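Local coordinates for glucosamine--fructose-6-phosphate aminotransferase [isomerizing] (PDB 3TBF), which probably converts fructose 6-phosphate into glucosamine 6-phosphate with ammonia from glutamine, this construct being its C-terminal isomerase domain, at residues I231-G236 / S294-V299; T169-L174 / A336-T341; K53-C58 / K183-L188; A313-V318 / V325-A330. All blocks are in the same frame, centred on the assembly; numbering follows the deposited sequence. Where two conformers were deposited one is given.

Interaction 1 of 4, residues I231-G236 / S294-V299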
# COMPACT_ATOMS: atom_id res chain seq x y z
N ILE A 231 3.02 4.74 -15.68
CA ILE A 231 2.36 5.11 -14.48
C ILE A 231 0.84 5.08 -14.58
O ILE A 231 0.26 5.60 -15.53
CB ILE A 231 2.77 6.49 -14.12
CG1 ILE A 231 4.30 6.51 -13.97
CG2 ILE A 231 2.00 6.97 -12.88
CD1 ILE A 231 4.78 7.44 -12.95
N PHE A 232 0.22 4.46 -13.58
CA PHE A 232 -1.23 4.37 -13.47
C PHE A 232 -1.66 5.29 -12.32
O PHE A 232 -0.98 5.36 -11.29
CB PHE A 232 -1.69 2.96 -13.20
CG PHE A 232 -1.70 2.08 -14.40
CD1 PHE A 232 -0.52 1.66 -14.98
CD2 PHE A 232 -2.88 1.62 -14.93
CE1 PHE A 232 -0.52 0.81 -16.09
CE2 PHE A 232 -2.88 0.79 -16.07
CZ PHE A 232 -1.71 0.41 -16.66
N LEU A 233 -2.78 5.97 -12.52
CA LEU A 233 -3.30 6.93 -11.56
C LEU A 233 -4.79 6.75 -11.27
O LEU A 233 -5.58 6.51 -12.17
CB LEU A 233 -3.12 8.37 -12.09
CG LEU A 233 -1.70 8.89 -12.26
CD1 LEU A 233 -1.77 10.35 -12.72
CD2 LEU A 233 -0.85 8.75 -10.99
N GLY A 234 -5.15 6.89 -10.00
CA GLY A 234 -6.56 6.88 -9.61
C GLY A 234 -6.66 7.39 -8.18
O GLY A 234 -5.68 7.39 -7.46
N ARG A 235 -7.86 7.79 -7.79
CA ARG A 235 -8.13 8.33 -6.48
C ARG A 235 -9.30 7.59 -5.91
O ARG A 235 -10.25 7.28 -6.62
CB ARG A 235 -8.55 9.78 -6.62
CG ARG A 235 -7.46 10.79 -6.32
CD ARG A 235 -8.08 12.17 -6.18
NE ARG A 235 -7.10 13.20 -5.89
CZ ARG A 235 -6.77 13.62 -4.67
NH1 ARG A 235 -7.33 13.11 -3.57
NH2 ARG A 235 -5.86 14.56 -4.57
N GLY A 236 -9.33 7.43 -4.60
CA GLY A 236 -10.51 6.82 -3.97
C GLY A 236 -10.64 5.35 -4.34
O GLY A 236 -9.63 4.62 -4.44
N SER A 294 -6.73 18.52 -11.54
CA SER A 294 -5.63 19.29 -11.00
C SER A 294 -4.36 18.42 -10.88
O SER A 294 -3.27 18.87 -11.23
CB SER A 294 -6.05 19.90 -9.67
OG SER A 294 -4.95 20.45 -9.01
N ASN A 295 -4.50 17.17 -10.42
CA ASN A 295 -3.34 16.26 -10.35
C ASN A 295 -2.84 15.91 -11.74
O ASN A 295 -1.64 15.80 -12.01
CB ASN A 295 -3.69 14.98 -9.61
CG ASN A 295 -4.18 15.22 -8.17
OD1 ASN A 295 -5.09 14.53 -7.70
ND2 ASN A 295 -3.55 16.18 -7.46
N LEU A 296 -3.79 15.75 -12.65
CA LEU A 296 -3.44 15.42 -14.00
C LEU A 296 -2.71 16.58 -14.68
O LEU A 296 -1.82 16.37 -15.49
CB LEU A 296 -4.69 14.99 -14.76
CG LEU A 296 -5.08 13.55 -14.43
CD1 LEU A 296 -6.51 13.26 -14.80
CD2 LEU A 296 -4.15 12.58 -15.13
N GLN A 297 -3.07 17.80 -14.30
CA GLN A 297 -2.40 18.99 -14.80
C GLN A 297 -0.94 18.97 -14.38
O GLN A 297 -0.04 19.15 -15.22
CB GLN A 297 -3.09 20.26 -14.32
CG GLN A 297 -2.60 21.54 -15.04
CD GLN A 297 -2.90 21.55 -16.57
OE1 GLN A 297 -4.07 21.57 -16.98
NE2 GLN A 297 -1.83 21.55 -17.40
N GLU A 298 -0.69 18.69 -13.10
CA GLU A 298 0.69 18.62 -12.60
C GLU A 298 1.45 17.67 -13.52
O GLU A 298 2.53 18.01 -14.03
CB GLU A 298 0.77 18.11 -11.14
CG GLU A 298 0.15 19.02 -10.04
CD GLU A 298 0.62 18.66 -8.57
OE1 GLU A 298 1.72 19.13 -8.16
OE2 GLU A 298 -0.11 17.94 -7.82
N VAL A 299 0.86 16.49 -13.77
CA VAL A 299 1.55 15.47 -14.58
C VAL A 299 1.74 15.93 -16.01
O VAL A 299 2.80 15.74 -16.60
CB VAL A 299 0.82 14.08 -14.54
CG1 VAL A 299 1.19 13.23 -15.76
CG2 VAL A 299 1.17 13.35 -13.27

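Interaction 2 of 4, residues T169-L174 / A336-T341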
# COMPACT_ATOMS: atom_id res chain seq x y z
N THR A 169 -15.64 -10.45 -10.82
CA THR A 169 -16.58 -11.19 -10.02
C THR A 169 -16.29 -11.14 -8.54
O THR A 169 -17.23 -11.19 -7.71
CB THR A 169 -16.71 -12.68 -10.45
OG1 THR A 169 -15.47 -13.36 -10.28
CG2 THR A 169 -17.15 -12.78 -11.90
N GLN A 170 -15.01 -11.00 -8.16
CA GLN A 170 -14.73 -10.77 -6.73
C GLN A 170 -15.24 -9.42 -6.30
O GLN A 170 -15.86 -9.31 -5.25
CB GLN A 170 -13.27 -10.95 -6.40
CG GLN A 170 -12.83 -12.41 -6.44
CD GLN A 170 -11.32 -12.53 -6.56
OE1 GLN A 170 -10.61 -11.53 -6.54
NE2 GLN A 170 -10.82 -13.76 -6.63
N LEU A 171 -15.04 -8.40 -7.11
CA LEU A 171 -15.64 -7.10 -6.84
C LEU A 171 -17.15 -7.19 -6.71
O LEU A 171 -17.73 -6.71 -5.77
CB LEU A 171 -15.31 -6.14 -7.96
CG LEU A 171 -14.13 -5.12 -7.90
CD1 LEU A 171 -13.25 -5.19 -6.69
CD2 LEU A 171 -13.32 -5.15 -9.16
N VAL A 172 -17.82 -7.83 -7.64
CA VAL A 172 -19.25 -7.91 -7.55
C VAL A 172 -19.68 -8.65 -6.27
O VAL A 172 -20.57 -8.18 -5.57
CB VAL A 172 -19.85 -8.55 -8.82
CG1 VAL A 172 -21.28 -8.96 -8.61
CG2 VAL A 172 -19.80 -7.59 -9.97
N ALA A 173 -19.04 -9.77 -5.94
CA ALA A 173 -19.40 -10.48 -4.71
C ALA A 173 -19.25 -9.54 -3.51
O ALA A 173 -20.08 -9.57 -2.59
CB ALA A 173 -18.55 -11.72 -4.55
N LEU A 174 -18.18 -8.75 -3.48
CA LEU A 174 -17.93 -7.87 -2.34
C LEU A 174 -18.98 -6.77 -2.25
O LEU A 174 -19.32 -6.38 -1.16
CB LEU A 174 -16.52 -7.28 -2.38
CG LEU A 174 -15.38 -8.23 -1.95
CD1 LEU A 174 -14.01 -7.86 -2.58
CD2 LEU A 174 -15.26 -8.33 -0.46
N ALA A 336 -18.81 1.50 -11.36
CA ALA A 336 -17.71 2.13 -12.08
C ALA A 336 -16.40 1.44 -11.84
O ALA A 336 -15.62 1.27 -12.76
CB ALA A 336 -17.62 3.65 -11.83
N PRO A 337 -16.14 0.99 -10.61
CA PRO A 337 -14.86 0.28 -10.43
C PRO A 337 -14.69 -0.96 -11.31
O PRO A 337 -13.59 -1.24 -11.81
CB PRO A 337 -14.90 -0.12 -8.95
CG PRO A 337 -15.74 1.04 -8.32
CD PRO A 337 -16.84 1.21 -9.33
N VAL A 338 -15.76 -1.73 -11.46
CA VAL A 338 -15.77 -2.86 -12.36
C VAL A 338 -15.66 -2.41 -13.83
O VAL A 338 -14.84 -2.93 -14.56
CB VAL A 338 -17.07 -3.69 -12.21
CG1 VAL A 338 -17.05 -4.87 -13.18
CG2 VAL A 338 -17.28 -4.13 -10.77
N VAL A 339 -16.47 -1.44 -14.25
CA VAL A 339 -16.46 -1.02 -15.65
C VAL A 339 -15.09 -0.48 -16.09
O VAL A 339 -14.56 -0.84 -17.13
CB VAL A 339 -17.57 -0.05 -15.95
CG1 VAL A 339 -17.53 0.44 -17.45
CG2 VAL A 339 -18.94 -0.71 -15.66
N PHE A 340 -14.45 0.29 -15.23
CA PHE A 340 -13.22 0.91 -15.63
C PHE A 340 -12.10 -0.11 -15.66
O PHE A 340 -11.07 0.19 -16.25
CB PHE A 340 -12.87 2.03 -14.70
CG PHE A 340 -13.49 3.31 -15.06
CD1 PHE A 340 -13.21 3.90 -16.29
CD2 PHE A 340 -14.31 3.97 -14.17
CE1 PHE A 340 -13.76 5.10 -16.63
CE2 PHE A 340 -14.86 5.16 -14.51
CZ PHE A 340 -14.60 5.74 -15.75
N THR A 341 -12.28 -1.27 -15.00
CA THR A 341 -11.29 -2.34 -15.05
C THR A 341 -11.11 -2.91 -16.45
O THR A 341 -10.00 -3.24 -16.85
CB THR A 341 -11.61 -3.51 -14.07
OG1 THR A 341 -11.55 -3.03 -12.74
CG2 THR A 341 -10.57 -4.58 -14.11

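Interaction 3 of 4, residues K53-C58 / K183-L188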
# COMPACT_ATOMS: atom_id res chain seq x y z
N LYS A 53 -22.95 -10.42 14.79
CA LYS A 53 -21.81 -10.26 15.71
C LYS A 53 -20.62 -9.45 15.15
O LYS A 53 -19.74 -9.10 15.89
CB LYS A 53 -21.25 -11.62 16.08
CG LYS A 53 -22.19 -12.59 16.76
CD LYS A 53 -21.48 -13.96 16.86
CE LYS A 53 -22.32 -15.04 17.61
NZ LYS A 53 -21.61 -16.37 17.72
N THR A 54 -20.59 -9.20 13.85
CA THR A 54 -19.45 -8.59 13.21
C THR A 54 -19.44 -7.14 13.49
O THR A 54 -20.46 -6.48 13.32
CB THR A 54 -19.52 -8.77 11.71
OG1 THR A 54 -19.36 -10.15 11.41
CG2 THR A 54 -18.46 -7.93 10.97
N LYS A 55 -18.29 -6.65 13.96
CA LYS A 55 -18.10 -5.22 14.23
C LYS A 55 -16.91 -4.65 13.47
O LYS A 55 -16.69 -3.43 13.39
CB LYS A 55 -17.90 -4.95 15.71
CG LYS A 55 -18.54 -5.97 16.62
CD LYS A 55 -19.48 -5.33 17.64
CE LYS A 55 -20.84 -5.06 16.99
NZ LYS A 55 -21.64 -6.32 16.72
N HIS A 56 -16.14 -5.54 12.91
CA HIS A 56 -15.01 -5.15 12.16
C HIS A 56 -14.77 -6.22 11.15
O HIS A 56 -14.92 -7.38 11.40
CB HIS A 56 -13.81 -5.02 13.10
CG HIS A 56 -12.57 -4.57 12.41
ND1 HIS A 56 -11.71 -5.45 11.78
CD2 HIS A 56 -12.02 -3.33 12.26
CE1 HIS A 56 -10.71 -4.77 11.25
NE2 HIS A 56 -10.87 -3.48 11.52
N ILE A 57 -14.37 -5.81 9.98
CA ILE A 57 -14.11 -6.74 8.90
C ILE A 57 -12.65 -6.67 8.52
O ILE A 57 -12.17 -5.61 8.19
CB ILE A 57 -14.94 -6.39 7.69
CG1 ILE A 57 -16.39 -6.64 7.98
CG2 ILE A 57 -14.50 -7.21 6.51
CD1 ILE A 57 -17.23 -6.03 6.99
N CYS A 58 -12.01 -7.85 8.52
CA CYS A 58 -10.57 -8.01 8.28
C CYS A 58 -10.38 -8.77 6.99
O CYS A 58 -10.59 -9.99 6.94
CB CYS A 58 -9.94 -8.81 9.44
SG CYS A 58 -8.31 -8.24 10.00
N LYS A 183 -27.84 -3.95 5.14
CA LYS A 183 -29.25 -4.15 5.46
C LYS A 183 -29.43 -4.73 6.85
O LYS A 183 -30.28 -4.30 7.61
CB LYS A 183 -29.83 -5.13 4.46
CG LYS A 183 -31.25 -5.56 4.73
CD LYS A 183 -31.77 -6.09 3.44
CE LYS A 183 -33.04 -6.91 3.60
NZ LYS A 183 -34.25 -6.07 3.45
N LEU A 184 -28.62 -5.71 7.17
CA LEU A 184 -28.69 -6.37 8.46
C LEU A 184 -28.38 -5.41 9.62
O LEU A 184 -28.85 -5.60 10.73
CB LEU A 184 -27.66 -7.48 8.47
CG LEU A 184 -28.08 -8.82 9.02
CD1 LEU A 184 -29.53 -9.18 8.64
CD2 LEU A 184 -27.12 -9.86 8.49
N LYS A 185 -27.54 -4.40 9.37
CA LYS A 185 -27.13 -3.49 10.40
C LYS A 185 -27.85 -2.19 10.24
O LYS A 185 -27.47 -1.21 10.83
CB LYS A 185 -25.62 -3.25 10.35
CG LYS A 185 -24.80 -4.50 10.54
CD LYS A 185 -23.84 -4.40 11.65
CE LYS A 185 -23.27 -5.78 11.98
NZ LYS A 185 -23.34 -6.10 13.43
N ASN A 186 -28.86 -2.16 9.41
CA ASN A 186 -29.67 -0.95 9.24
C ASN A 186 -28.89 0.27 8.80
O ASN A 186 -29.32 1.36 9.04
CB ASN A 186 -30.45 -0.67 10.53
CG ASN A 186 -31.35 -1.86 10.92
OD1 ASN A 186 -31.19 -2.46 11.99
ND2 ASN A 186 -32.26 -2.23 10.01
N SER A 187 -27.77 0.07 8.12
CA SER A 187 -26.95 1.19 7.66
C SER A 187 -27.59 1.87 6.46
O SER A 187 -27.25 3.02 6.16
CB SER A 187 -25.54 0.71 7.28
OG SER A 187 -25.07 -0.27 8.21
N LEU A 188 -28.51 1.18 5.77
CA LEU A 188 -29.20 1.72 4.59
C LEU A 188 -30.72 1.46 4.62
O LEU A 188 -31.18 0.45 5.17
CB LEU A 188 -28.63 1.11 3.30
CG LEU A 188 -27.18 1.46 2.92
CD1 LEU A 188 -26.76 0.70 1.63
CD2 LEU A 188 -26.95 2.94 2.78

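Interaction 4 of 4, residues A313-V318 / V325-A330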
# COMPACT_ATOMS: atom_id res chain seq x y z
N ALA A 313 -19.96 11.52 -18.83
CA ALA A 313 -20.46 12.68 -18.09
C ALA A 313 -19.40 13.68 -17.61
O ALA A 313 -19.76 14.70 -17.05
CB ALA A 313 -21.32 12.22 -16.89
N VAL A 314 -18.11 13.43 -17.83
CA VAL A 314 -17.09 14.38 -17.43
C VAL A 314 -16.19 14.73 -18.58
O VAL A 314 -15.33 15.55 -18.44
CB VAL A 314 -16.21 13.86 -16.20
CG1 VAL A 314 -17.13 13.54 -14.99
CG2 VAL A 314 -15.30 12.66 -16.61
N LYS A 315 -16.44 14.16 -19.76
CA LYS A 315 -15.50 14.30 -20.88
C LYS A 315 -15.30 15.72 -21.39
O LYS A 315 -14.22 16.09 -21.87
CB LYS A 315 -15.94 13.43 -22.04
CG LYS A 315 -14.82 13.11 -22.99
CD LYS A 315 -14.86 13.95 -24.24
CE LYS A 315 -13.49 13.97 -24.94
NZ LYS A 315 -13.38 12.97 -26.03
N GLU A 316 -16.35 16.52 -21.29
CA GLU A 316 -16.29 17.92 -21.69
C GLU A 316 -15.33 18.70 -20.81
O GLU A 316 -14.66 19.61 -21.28
CB GLU A 316 -17.66 18.55 -21.59
CG GLU A 316 -18.18 19.03 -22.93
CD GLU A 316 -18.25 17.90 -23.97
OE1 GLU A 316 -17.18 17.61 -24.58
OE2 GLU A 316 -19.37 17.34 -24.16
N ARG A 317 -15.27 18.34 -19.53
CA ARG A 317 -14.33 18.93 -18.58
C ARG A 317 -12.89 18.41 -18.70
O ARG A 317 -11.99 18.92 -18.04
CB ARG A 317 -14.88 18.77 -17.16
CG ARG A 317 -16.10 19.67 -16.94
CD ARG A 317 -16.90 19.33 -15.69
NE ARG A 317 -17.84 18.22 -15.87
CZ ARG A 317 -18.65 17.76 -14.90
NH1 ARG A 317 -18.62 18.31 -13.69
NH2 ARG A 317 -19.49 16.75 -15.14
N VAL A 318 -12.66 17.44 -19.57
CA VAL A 318 -11.34 16.86 -19.71
C VAL A 318 -10.65 17.35 -20.97
O VAL A 318 -10.88 16.83 -22.06
CB VAL A 318 -11.41 15.33 -19.72
CG1 VAL A 318 -10.10 14.79 -20.20
CG2 VAL A 318 -11.80 14.80 -18.35
N VAL A 325 -7.98 10.18 -25.26
CA VAL A 325 -9.12 10.11 -24.36
C VAL A 325 -10.21 9.21 -24.90
O VAL A 325 -10.75 9.49 -25.95
CB VAL A 325 -9.69 11.50 -24.10
CG1 VAL A 325 -10.77 11.43 -23.06
CG2 VAL A 325 -8.56 12.45 -23.67
N LEU A 326 -10.47 8.12 -24.18
CA LEU A 326 -11.52 7.18 -24.51
C LEU A 326 -12.57 7.36 -23.44
O LEU A 326 -12.24 7.49 -22.26
CB LEU A 326 -10.99 5.74 -24.52
CG LEU A 326 -10.37 5.33 -25.87
CD1 LEU A 326 -9.35 6.36 -26.31
CD2 LEU A 326 -9.71 3.92 -25.92
N GLU A 327 -13.83 7.37 -23.83
CA GLU A 327 -14.91 7.69 -22.93
C GLU A 327 -15.87 6.54 -22.84
O GLU A 327 -16.04 5.79 -23.78
CB GLU A 327 -15.62 8.97 -23.37
CG GLU A 327 -16.53 8.80 -24.54
CD GLU A 327 -17.28 10.09 -24.90
OE1 GLU A 327 -17.96 10.68 -24.01
OE2 GLU A 327 -17.19 10.50 -26.08
N LEU A 328 -16.54 6.42 -21.71
CA LEU A 328 -17.47 5.35 -21.54
C LEU A 328 -18.45 5.69 -20.44
O LEU A 328 -18.16 6.51 -19.61
CB LEU A 328 -16.70 4.06 -21.21
CG LEU A 328 -15.83 3.92 -19.94
CD1 LEU A 328 -15.71 2.47 -19.55
CD2 LEU A 328 -14.48 4.47 -20.21
N ASP A 329 -19.60 5.04 -20.44
CA ASP A 329 -20.53 5.14 -19.33
C ASP A 329 -20.13 4.13 -18.30
O ASP A 329 -20.13 2.96 -18.57
CB ASP A 329 -21.96 4.86 -19.79
CG ASP A 329 -23.00 5.13 -18.70
OD1 ASP A 329 -22.61 5.42 -17.52
OD2 ASP A 329 -24.21 5.06 -19.05
N ALA A 330 -19.78 4.60 -17.10
CA ALA A 330 -19.31 3.73 -16.00
C ALA A 330 -20.27 3.61 -14.80
O ALA A 330 -20.12 2.72 -13.94
CB ALA A 330 -17.95 4.19 -15.51

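Interaction 1 of 4, residues I231-G236 / S294-V299
The side-chain oxygen OD1 of N295 takes two N-H groups from R235 at once. R235 NE donates to N295 OD1 over 3.0 Å, nearly in line with the C=O bond, and R235 NH2 reaches the same N295 OD1 at 3.2 Å on one lone pair. Both nitrogens belong to the lateral edge of the guanidinium, so R235 grips a single acceptor side-on. The guanidinium and the amide lie 17° apart, close to coplanar, and the oxygen sits in the arginine plane; the two bonds turn the guanidinium edge to N295 OD1, and the near-coplanar planes fit this. R235 gets there with a straight chain that comes in across the asparagine. Its remaining nitrogen, NH1, faces the second subunit, where it makes a weak hydrogen bond to S90 O, while the side chain packs on Y94 of that subunit. The architecture is that of a SIS domain, a parallel sheet with flanking helices: strand 229-234 runs between strands 256-261 and 278-283, and helix 289-301 packs on one face. R235 follows directly after the strand, at its C-terminal end, where the next residue, G236, also bonds through its N to E91 of the second subunit. Back along the strand, the contact turns apolar. L233 directs its methyl CD1 at the helix, meeting L296 CD2 at 4.1 Å and V299 CG2 at 4.2 Å, the two leucine side chains running antiparallel past one another. L265 borders this patch, touching both L233 and V299.

Interaction 2 of 4, residues T169-L174 / A336-T341
Between residues 169-174 and 336-341 the contact is carried by V338, whose methyl CG2 lies 4.0 Å from L171 CB. With CG1 anti to the backbone N (chi1 179°), the other methyl, CG2, is the branch turned to the partner helix. That methyl also comes within 4.4 Å of V172 CG2, so a single branch rests against two consecutive residues, L171 and V172. The CA atoms of L171 and V338 stand 7.0 Å apart, a close approach for two helices, which accords with contact being made at the leucine's CB, next to the backbone. Nearly a turn further on, the CB of T341 is directed to the same side. Its hydroxyl is engaged within its own helix, T341 OG1 donating to P337 O at 2.9 Å in the carbonyl plane; this gives the buried polar group a partner without help from across the interface. The contact is wholly apolar, a junction of helices from the two SIS domains near the centre of the chain. Around it, helix 21-30 packs on V172 through V25 and I29, and helix 63-80 supplies A68 and T71 to L171. On the side of helix 335-355, P337 is buried against Y238, I241 and W75, and helix 238-253 places I241 against T341 as well.

Interaction 3 of 4, residues K53-C58 / K183-L188
K185 NZ donates a hydrogen bond to the backbone carbonyl T54 O at 2.9 Å, the bond that joins the two segments. The ammonium approaches from slightly off the carbonyl plane, tilted 16° from it. The methylene next to it, K185 CE, lies only 3.2 Å from T54 O, so the end of the chain lies close beside the oxygen it serves. A second ammonium stands nearby: K55 NZ is 3.7 Å from K185 NZ, the two side chains crossing at about a right angle. These like charges probably disfavour each other, and the carbonyl oxygens around them would offset part of that cost. K185 NZ also bonds to E52 O, just before the segment, whereas K55 folds back through three bent torsions to make a weak bond with K53 O. The next shell explains where the lysine comes from. K185 is the first residue beyond helix 165-184, which ends in a Schellman motif: N186, with positive phi, is its C-prime residue, S187 N bonding to A182 O and N186 N to K183 O (3.1 Å). On the other side T54 is held by its own hydroxyl, which bonds to L50 O. The contact thus ties the end of helix 165-184 to the turn between helix 47-52 and strand 56-61, where strand 56-61 runs between strands 84-88 and 103-109 and I57 packs on F177 of that same helix.

Interaction 4 of 4, residues A313-V318 / V325-A330
K315 lays its aliphatic chain against strand 324-328, meeting V325 and E327 at different points along its length. The apolar contacts come first. K315 CE lies 4.2 Å from V325 CG1, the two side chains crossing at a slant, and V318 CG1 approaches V325 CG2 at 4.5 Å. V325 thus uses both methyls, one for each residue of the loop; with CG1 anti to its backbone N (chi1 -174°), the branches splay to separate partners. The second kind of contact involves charge. E327 sets its carboxylate beside the root of the lysine, where E327 OE1 is 3.9 Å from K315 CB. The ammonium is farther along: K315 NZ and E327 OE2 stand 4.5 Å apart, beyond a salt bridge, so any attraction is probably a mild long-range one. The third kind is internal to the loop. R317 NH2 donates to A313 O at 2.8 Å, and V318 N bonds to K315 O at 3.1 Å, holding residues 313-318 in a compact turn. Beneath, V318 packs on L308 and L293. Strand 324-328 is the outermost strand on its side of the sheet within this chain, paired with strand 305-311, while L326 and L328 turn to the opposite face, L328 packing on V339 and F340 of helix 335-355. The result is an irregular crossover between adjacent parallel strands at the edge of a SIS-type alpha/beta sandwich, made here by a loop packed on the last strand.

From the N terminus, interaction 3 opens first, at strand 56-61, and closes at the end of helix 165-184. Before it closes, interaction 2 opens further back on that same helix, so the two cross; it closes only at helix 335-355, a span that reaches from the first SIS domain into the second. Within that span lie interaction 1 and then interaction 4, in series, both on the second parallel sheet, their centres about 15 Å apart. Interaction 4 touches interaction 2 directly, for strand 324-328 is followed in the chain by helix 335-355, and F340 and A336 pack on A330. Interaction 3 stands apart at the first parallel sheet, its nearest atoms about 16 Å from interaction 1 and about 17 Å from interaction 4.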